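Local coordinates for protein tungsten formylmethanofuran dehydrogenase subunit E (PDB 3D00) that binds a zinc ion in a C-terminal treble-clef finger and belongs to the FmdE family, which is implicated in microbial methanogenesis, at residues Leu49-Ile53 / Leu67-Thr71; Glu55-Leu60 / Gly83-Val87; Leu165-Cys169 / Glu179-Cys184. All coordinates share one frame; numbering follows the deposited sequence.

Contact 1: Leu49-Ile53 / Leu67-Thr71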
loop_
_atom_site.group_PDB
_atom_site.type_symbol
_atom_site.label_atom_id
_atom_site.label_comp_id
_atom_site.label_asym_id
_atom_site.label_seq_id
_atom_site.Cartn_x
_atom_site.Cartn_y
_atom_site.Cartn_z
ATOM N N LEU A 49 -5.116 10.077 -17.289
ATOM C CA LEU A 49 -4.996 9.923 -15.826
ATOM C C LEU A 49 -5.721 8.656 -15.374
ATOM O O LEU A 49 -6.952 8.513 -15.537
ATOM C CB LEU A 49 -5.575 11.148 -15.070
ATOM N N TYR A 50 -4.957 7.742 -14.783
ATOM C CA TYR A 50 -5.471 6.429 -14.490
ATOM C C TYR A 50 -5.342 6.105 -13.011
ATOM O O TYR A 50 -4.404 6.540 -12.355
ATOM C CB TYR A 50 -4.768 5.388 -15.391
ATOM C CG TYR A 50 -3.250 5.231 -15.245
ATOM C CD1 TYR A 50 -2.722 4.473 -14.232
ATOM C CD2 TYR A 50 -2.365 5.803 -16.150
ATOM C CE1 TYR A 50 -1.378 4.312 -14.079
ATOM C CE2 TYR A 50 -1.001 5.626 -16.022
ATOM C CZ TYR A 50 -0.522 4.878 -14.962
ATOM O OH TYR A 50 0.821 4.650 -14.767
ATOM N N ASP A 51 -6.304 5.353 -12.498
ATOM C CA ASP A 51 -6.152 4.681 -11.222
ATOM C C ASP A 51 -5.741 3.210 -11.395
ATOM O O ASP A 51 -5.754 2.676 -12.475
ATOM C CB ASP A 51 -7.442 4.824 -10.381
ATOM C CG ASP A 51 -7.549 6.199 -9.658
ATOM O OD1 ASP A 51 -6.733 7.106 -9.916
ATOM O OD2 ASP A 51 -8.463 6.351 -8.811
ATOM N N ALA A 52 -5.367 2.544 -10.319
ATOM C CA ALA A 52 -4.930 1.139 -10.421
ATOM C C ALA A 52 -5.681 0.249 -9.431
ATOM O O ALA A 52 -6.079 0.707 -8.395
ATOM C CB ALA A 52 -3.432 1.071 -10.200
ATOM N N ILE A 53 -5.885 -1.013 -9.780
ATOM C CA ILE A 53 -6.415 -2.032 -8.870
ATOM C C ILE A 53 -5.530 -3.260 -8.930
ATOM O O ILE A 53 -5.260 -3.759 -10.030
ATOM C CB ILE A 53 -7.853 -2.496 -9.252
ATOM C CG1 ILE A 53 -8.904 -1.493 -8.834
ATOM C CG2 ILE A 53 -8.222 -3.807 -8.547
ATOM C CD1 ILE A 53 -9.917 -1.372 -9.858
ATOM N N LEU A 67 6.155 2.166 -10.177
ATOM C CA LEU A 67 6.155 2.503 -11.602
ATOM C C LEU A 67 5.130 3.548 -12.059
ATOM O O LEU A 67 5.241 4.090 -13.171
ATOM C CB LEU A 67 5.900 1.216 -12.408
ATOM C CG LEU A 67 6.986 0.146 -12.431
ATOM C CD1 LEU A 67 6.542 -1.157 -13.108
ATOM C CD2 LEU A 67 8.228 0.737 -13.114
ATOM N N THR A 68 4.097 3.769 -11.236
ATOM C CA THR A 68 2.959 4.595 -11.599
ATOM C C THR A 68 2.795 5.640 -10.502
ATOM O O THR A 68 3.433 5.529 -9.471
ATOM C CB THR A 68 1.649 3.773 -11.657
ATOM O OG1 THR A 68 1.284 3.410 -10.340
ATOM C CG2 THR A 68 1.770 2.455 -12.492
ATOM N N PRO A 69 2.001 6.692 -10.755
ATOM C CA PRO A 69 1.696 7.656 -9.686
ATOM C C PRO A 69 0.740 7.168 -8.639
ATOM O O PRO A 69 0.545 7.881 -7.634
ATOM C CB PRO A 69 1.110 8.883 -10.445
ATOM C CG PRO A 69 1.189 8.605 -11.854
ATOM C CD PRO A 69 1.455 7.134 -12.061
ATOM N N CYS A 70 0.148 5.978 -8.852
ATOM C CA CYS A 70 -0.834 5.424 -7.960
ATOM C C CYS A 70 -0.134 4.783 -6.782
ATOM O O CYS A 70 0.659 3.842 -6.944
ATOM C CB CYS A 70 -1.706 4.383 -8.685
ATOM S SG CYS A 70 -2.361 4.945 -10.282
ATOM N N THR A 71 -0.479 5.236 -5.589
ATOM C CA THR A 71 0.038 4.645 -4.374
ATOM C C THR A 71 -1.099 4.259 -3.457
ATOM O O THR A 71 -2.216 4.736 -3.573
ATOM C CB THR A 71 1.057 5.573 -3.627
ATOM O OG1 THR A 71 0.385 6.629 -2.953
ATOM C CG2 THR A 71 2.050 6.159 -4.584
#
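Tyr-50 reaches across with its phenol end and overlaps the side chain of Thr-68, whose methyl group lies at the edge of the ring, in its plane. Tyr-50 OH and Thr-68 CG2 come within 3.3 Å. The torsion about CA-CB explains the reach: it sets CG between the backbone N and the carbonyl carbon (chi1 62°), which carries the ring out from the flank of the strand toward the neighbouring loop. Pro-69 adds its CD, 3.7 Å from Tyr-50 OH. Cys-70 SG comes obliquely to the CD1-CE1 side of the ring, 4.9 Å from its centroid, a sulfur-aromatic contact, and is also 4.0 Å from Ala-52 CB. The same sulfur nestles against the backbone, 3.3 Å from Tyr-50 O. The arrangement belongs to a beta-alpha-beta crossover: strand 50-54 leads into helix 60-67, and the loop after that helix passes back over the strand on its way to strand 77-79, which runs parallel to strand 50-54 as its neighbour in the sheet. Where the helix ends, Thr-68 makes an ST turn, its OG1 accepting from Cys-70 N at 3.2 Å and donating to Val-64 O one turn back. This double grip fixes the hydroxyl and leaves CG2 for the tyrosine. Val-64 further packs against both Ala-52 and Cys-70, and Leu-44 and Val-41 touch Tyr-50. Asp-51 points the other way, and its carboxylate forms a salt bridge with Lys-92.

Contact 2: Glu55-Leu60 / Gly83-Val87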
loop_
_atom_site.group_PDB
_atom_site.type_symbol
_atom_site.label_atom_id
_atom_site.label_comp_id
_atom_site.label_asym_id
_atom_site.label_seq_id
_atom_site.Cartn_x
_atom_site.Cartn_y
_atom_site.Cartn_z
ATOM N N GLU A 55 -5.403 -7.226 -7.516
ATOM C CA GLU A 55 -6.309 -8.223 -7.014
ATOM C C GLU A 55 -5.626 -9.192 -6.092
ATOM O O GLU A 55 -6.200 -10.203 -5.705
ATOM C CB GLU A 55 -6.975 -8.951 -8.167
ATOM C CG GLU A 55 -7.476 -7.989 -9.185
ATOM C CD GLU A 55 -8.268 -8.601 -10.299
ATOM O OE1 GLU A 55 -8.646 -9.786 -10.271
ATOM O OE2 GLU A 55 -8.533 -7.826 -11.222
ATOM N N THR A 56 -4.385 -8.889 -5.749
ATOM C CA THR A 56 -3.678 -9.589 -4.690
ATOM C C THR A 56 -2.892 -8.545 -3.899
ATOM O O THR A 56 -2.498 -7.529 -4.442
ATOM C CB THR A 56 -2.739 -10.712 -5.240
ATOM O OG1 THR A 56 -2.113 -11.337 -4.136
ATOM C CG2 THR A 56 -1.612 -10.181 -6.184
ATOM N N ARG A 57 -2.666 -8.811 -2.614
ATOM C CA ARG A 57 -1.806 -7.975 -1.799
ATOM C C ARG A 57 -0.311 -8.315 -1.913
ATOM O O ARG A 57 0.530 -7.505 -1.575
ATOM C CB ARG A 57 -2.299 -7.931 -0.355
ATOM C CG ARG A 57 -2.234 -9.185 0.448
ATOM C CD ARG A 57 -2.831 -8.897 1.837
ATOM N N THR A 58 0.016 -9.471 -2.472
ATOM C CA THR A 58 1.387 -9.941 -2.524
ATOM C C THR A 58 2.129 -9.372 -3.724
ATOM O O THR A 58 1.778 -9.652 -4.845
ATOM C CB THR A 58 1.396 -11.475 -2.580
ATOM O OG1 THR A 58 0.449 -11.980 -1.616
ATOM C CG2 THR A 58 2.768 -12.027 -2.309
ATOM N N CYS A 59 3.171 -8.580 -3.477
ATOM C CA CYS A 59 4.143 -8.153 -4.487
ATOM C C CYS A 59 3.635 -7.150 -5.498
ATOM O O CYS A 59 4.247 -6.108 -5.732
ATOM C CB CYS A 59 4.729 -9.362 -5.258
ATOM S SG CYS A 59 5.843 -10.349 -4.289
ATOM N N LEU A 60 2.542 -7.499 -6.137
ATOM C CA LEU A 60 2.025 -6.717 -7.225
ATOM C C LEU A 60 1.765 -5.273 -6.836
ATOM O O LEU A 60 2.036 -4.383 -7.639
ATOM C CB LEU A 60 0.773 -7.369 -7.787
ATOM C CG LEU A 60 0.443 -7.305 -9.278
ATOM C CD1 LEU A 60 1.627 -7.224 -10.171
ATOM C CD2 LEU A 60 -0.412 -8.507 -9.657
ATOM N N GLY A 83 -6.463 -12.799 -4.015
ATOM C CA GLY A 83 -5.504 -13.860 -4.328
ATOM C C GLY A 83 -5.247 -14.108 -5.801
ATOM O O GLY A 83 -4.673 -15.126 -6.161
ATOM N N LEU A 84 -5.654 -13.157 -6.641
ATOM C CA LEU A 84 -5.524 -13.252 -8.080
ATOM C C LEU A 84 -4.367 -12.347 -8.511
ATOM O O LEU A 84 -4.304 -11.194 -8.157
ATOM C CB LEU A 84 -6.814 -12.840 -8.781
ATOM C CG LEU A 84 -8.008 -13.740 -8.501
ATOM C CD1 LEU A 84 -9.265 -13.144 -9.100
ATOM C CD2 LEU A 84 -7.779 -15.173 -9.025
ATOM N N PHE A 85 -3.432 -12.922 -9.247
ATOM C CA PHE A 85 -2.237 -12.205 -9.719
ATOM C C PHE A 85 -2.632 -11.422 -10.972
ATOM O O PHE A 85 -2.378 -11.833 -12.088
ATOM C CB PHE A 85 -1.069 -13.171 -9.982
ATOM C CG PHE A 85 0.278 -12.525 -9.845
ATOM C CD1 PHE A 85 0.768 -12.190 -8.598
ATOM C CD2 PHE A 85 1.048 -12.246 -10.950
ATOM C CE1 PHE A 85 1.998 -11.564 -8.455
ATOM C CE2 PHE A 85 2.298 -11.616 -10.816
ATOM C CZ PHE A 85 2.759 -11.283 -9.574
ATOM N N ALA A 86 -3.267 -10.288 -10.735
ATOM C CA ALA A 86 -3.802 -9.446 -11.792
ATOM C C ALA A 86 -3.786 -7.978 -11.337
ATOM O O ALA A 86 -3.898 -7.660 -10.152
ATOM C CB ALA A 86 -5.208 -9.880 -12.113
ATOM N N VAL A 87 -3.585 -7.086 -12.296
ATOM C CA VAL A 87 -3.672 -5.653 -12.041
ATOM C C VAL A 87 -4.509 -5.067 -13.164
ATOM O O VAL A 87 -4.429 -5.541 -14.282
ATOM C CB VAL A 87 -2.235 -4.984 -12.051
ATOM C CG1 VAL A 87 -1.448 -5.390 -13.344
ATOM C CG2 VAL A 87 -2.333 -3.431 -11.934
#
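Leu-60 and Phe-85 meet methyl to face: Leu-60 CD2 stands 3.9 Å above the centroid of the Phe-85 ring and only 6° off its normal, a CH-pi contact. Thr-56 comes to the same ring obliquely, with its CG2 3.9 Å from Phe-85 CD1. The Thr-56 hydroxyl, anti to the backbone N (chi1 -179°), accepts from Thr-58 N at 3.3 Å in an ST turn, which leaves the methyl on the side of the ring. Glu-55 runs obliquely past Leu-84, extended beyond CG, with its CD 3.8 Å from Ala-86 CB. Behind these side chains the antiparallel pairing of strands 50-54 and 86-91 carries on into the loops: Glu-55 N gives a nearly straight bond to Ala-86 O at 3.1 Å (167°), and Leu-84 N binds Glu-55 O from above the carbonyl plane, also at 3.1 Å. Between them Phe-85 centres an inverse gamma turn. The buried carboxylate of Glu-55 is held at both oxygens, OE1 by Arg-99 and OE2 by Tyr-190 of the second subunit. Replacing Glu-55 by an alanine would probably leave Arg-99 without this charge partner and Tyr-190 of the second subunit without its mate, and open a gap beside Leu-84 and Ala-86. The contact is thus chemically divided: an apolar part, with Phe-85 packed on Ile-32 and Met-36 of helix 28-42, and a polar part whose carboxylate links Arg-99 to Tyr-190 of the second subunit.

Contact 3: Leu165-Cys169 / Glu179-Cys184. With ZN (zinc ion), chain B.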
loop_
_atom_site.group_PDB
_atom_site.type_symbol
_atom_site.label_atom_id
_atom_site.label_comp_id
_atom_site.label_asym_id
_atom_site.label_seq_id
_atom_site.Cartn_x
_atom_site.Cartn_y
_atom_site.Cartn_z
ATOM N N LEU A 165 -15.056 12.996 18.302
ATOM C CA LEU A 165 -14.104 12.454 19.297
ATOM C C LEU A 165 -14.610 11.157 19.938
ATOM O O LEU A 165 -15.683 11.129 20.540
ATOM C CB LEU A 165 -13.823 13.480 20.407
ATOM C CG LEU A 165 -12.699 13.194 21.418
ATOM C CD1 LEU A 165 -11.377 13.000 20.697
ATOM C CD2 LEU A 165 -12.570 14.266 22.524
ATOM N N CYS A 166 -13.830 10.088 19.841
ATOM C CA CYS A 166 -14.246 8.817 20.439
ATOM C C CYS A 166 -14.202 8.959 21.939
ATOM O O CYS A 166 -13.173 9.326 22.478
ATOM C CB CYS A 166 -13.342 7.685 20.006
ATOM S SG CYS A 166 -13.827 6.117 20.741
ATOM N N PRO A 167 -15.330 8.676 22.619
ATOM C CA PRO A 167 -15.346 8.839 24.068
ATOM C C PRO A 167 -14.439 7.884 24.796
ATOM O O PRO A 167 -14.045 8.160 25.916
ATOM C CB PRO A 167 -16.791 8.531 24.448
ATOM C CG PRO A 167 -17.369 7.813 23.299
ATOM C CD PRO A 167 -16.638 8.221 22.092
ATOM N N GLN A 168 -14.155 6.740 24.184
ATOM C CA GLN A 168 -13.400 5.720 24.857
ATOM C C GLN A 168 -11.892 5.953 24.765
ATOM O O GLN A 168 -11.191 5.867 25.787
ATOM C CB GLN A 168 -13.787 4.337 24.334
ATOM C CG GLN A 168 -13.288 3.242 25.221
ATOM C CD GLN A 168 -13.437 1.897 24.618
ATOM O OE1 GLN A 168 -14.526 1.499 24.180
ATOM N NE2 GLN A 168 -12.330 1.171 24.575
ATOM N N CYS A 169 -11.385 6.269 23.570
ATOM C CA CYS A 169 -9.941 6.480 23.404
ATOM C C CYS A 169 -9.549 7.929 23.204
ATOM O O CYS A 169 -8.358 8.237 23.219
ATOM C CB CYS A 169 -9.401 5.651 22.240
ATOM S SG CYS A 169 -9.853 6.276 20.617
ATOM N N GLU A 179 -20.696 5.316 17.449
ATOM C CA GLU A 179 -20.595 6.024 18.720
ATOM C C GLU A 179 -19.240 5.804 19.369
ATOM O O GLU A 179 -18.894 6.473 20.345
ATOM C CB GLU A 179 -21.662 5.555 19.704
ATOM C CG GLU A 179 -23.017 5.218 19.119
ATOM C CD GLU A 179 -23.882 4.528 20.157
ATOM O OE1 GLU A 179 -24.142 5.152 21.215
ATOM O OE2 GLU A 179 -24.261 3.357 19.927
ATOM N N LEU A 180 -18.514 4.809 18.879
ATOM C CA LEU A 180 -17.099 4.703 19.136
ATOM C C LEU A 180 -16.432 4.574 17.792
ATOM O O LEU A 180 -17.073 4.380 16.760
ATOM C CB LEU A 180 -16.751 3.483 19.990
ATOM C CG LEU A 180 -17.428 3.249 21.327
ATOM C CD1 LEU A 180 -17.293 1.787 21.687
ATOM C CD2 LEU A 180 -16.856 4.143 22.432
ATOM N N CYS A 181 -15.128 4.710 17.799
ATOM C CA CYS A 181 -14.365 4.482 16.610
ATOM C C CYS A 181 -14.248 2.986 16.408
ATOM O O CYS A 181 -14.538 2.167 17.307
ATOM C CB CYS A 181 -12.986 5.104 16.711
ATOM S SG CYS A 181 -11.934 4.229 17.825
ATOM N N LEU A 182 -13.832 2.647 15.198
ATOM C CA LEU A 182 -13.811 1.266 14.743
ATOM C C LEU A 182 -12.797 0.465 15.539
ATOM O O LEU A 182 -12.950 -0.726 15.703
ATOM C CB LEU A 182 -13.537 1.206 13.249
ATOM C CG LEU A 182 -14.689 1.631 12.307
ATOM C CD1 LEU A 182 -14.270 1.693 10.837
ATOM C CD2 LEU A 182 -15.944 0.713 12.468
ATOM N N SER A 183 -11.769 1.125 16.072
ATOM C CA SER A 183 -10.812 0.438 16.921
ATOM C C SER A 183 -11.497 0.028 18.219
ATOM O O SER A 183 -11.480 -1.146 18.603
ATOM C CB SER A 183 -9.567 1.300 17.192
ATOM O OG SER A 183 -8.642 0.595 17.999
ATOM N N CYS A 184 -12.126 0.996 18.882
ATOM C CA CYS A 184 -12.806 0.757 20.154
ATOM C C CYS A 184 -14.019 -0.164 20.011
ATOM O O CYS A 184 -14.418 -0.850 20.971
ATOM C CB CYS A 184 -13.173 2.107 20.810
ATOM S SG CYS A 184 -11.735 2.903 21.544
HETATM ZN ZN ZN B . -11.865 4.929 20.111
#
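Cys-166 and Cys-169 face Cys-181 and Cys-184 across one zinc ion, the four-cysteine site of a treble-clef finger. The first pair sits in the turn after strand 163-165, the second at the start of helix 182-187. Cys-166 SG and Cys-181 SG each bind the zinc at 2.4 Å; Cys-169 SG and Cys-184 SG each do so at 2.5 Å. Around this first shell, backbone N-H groups point at two of the sulfurs. Cys-181 N gives a nearly straight bond across the contact to Cys-166 SG (3.5 Å, 167°), and Gln-168 N adds a weak one to the same sulfur. Cys-184 N reaches Cys-181 SG at 3.4 Å and 172°, a capping bond in which Cys-181 serves as the N-cap. With chi1 at 72°, the sulfur of Cys-181 sits between the backbone N and the carbonyl carbon, where it meets both the metal and the helix end. Such N-H donors probably draw off some negative charge from the thiolates. Farther out, Leu-180 lays CD2 against Pro-167 CG, the two side chains crossing at about a right angle, and against Gln-168 CB. Tyr-173 of strand 172-174 touches Cys-166 and Cys-181, while Leu-84 of the second subunit packs on Cys-181. The Gln-168 chain runs extended beside the helix start, its amide placing NE2 3.5 Å from Cys-184 SG.

Overall arrangement
Contacts 1 and 2 belong to the alpha+beta core and share its sheet, through the neighbouring strands 50-54 and 86-91. Their centres are 15 Å apart and they touch where Ile-53 O meets Val-87 CG2 at 3.5 Å; along the chain their segments alternate. Contact 3, the zinc site, stands apart: its centre is 33 Å from that of either core contact, with nearest atoms about 19 Å from contact 1 and about 18 Å from contact 2. In the dimer the finger of one chain meets the core of the other. Leu-84 of contact 2 packs on Ala-172 of the second subunit, and Leu-182 of contact 3 on Met-82 of the second subunit, so each finger sits against the partner's core.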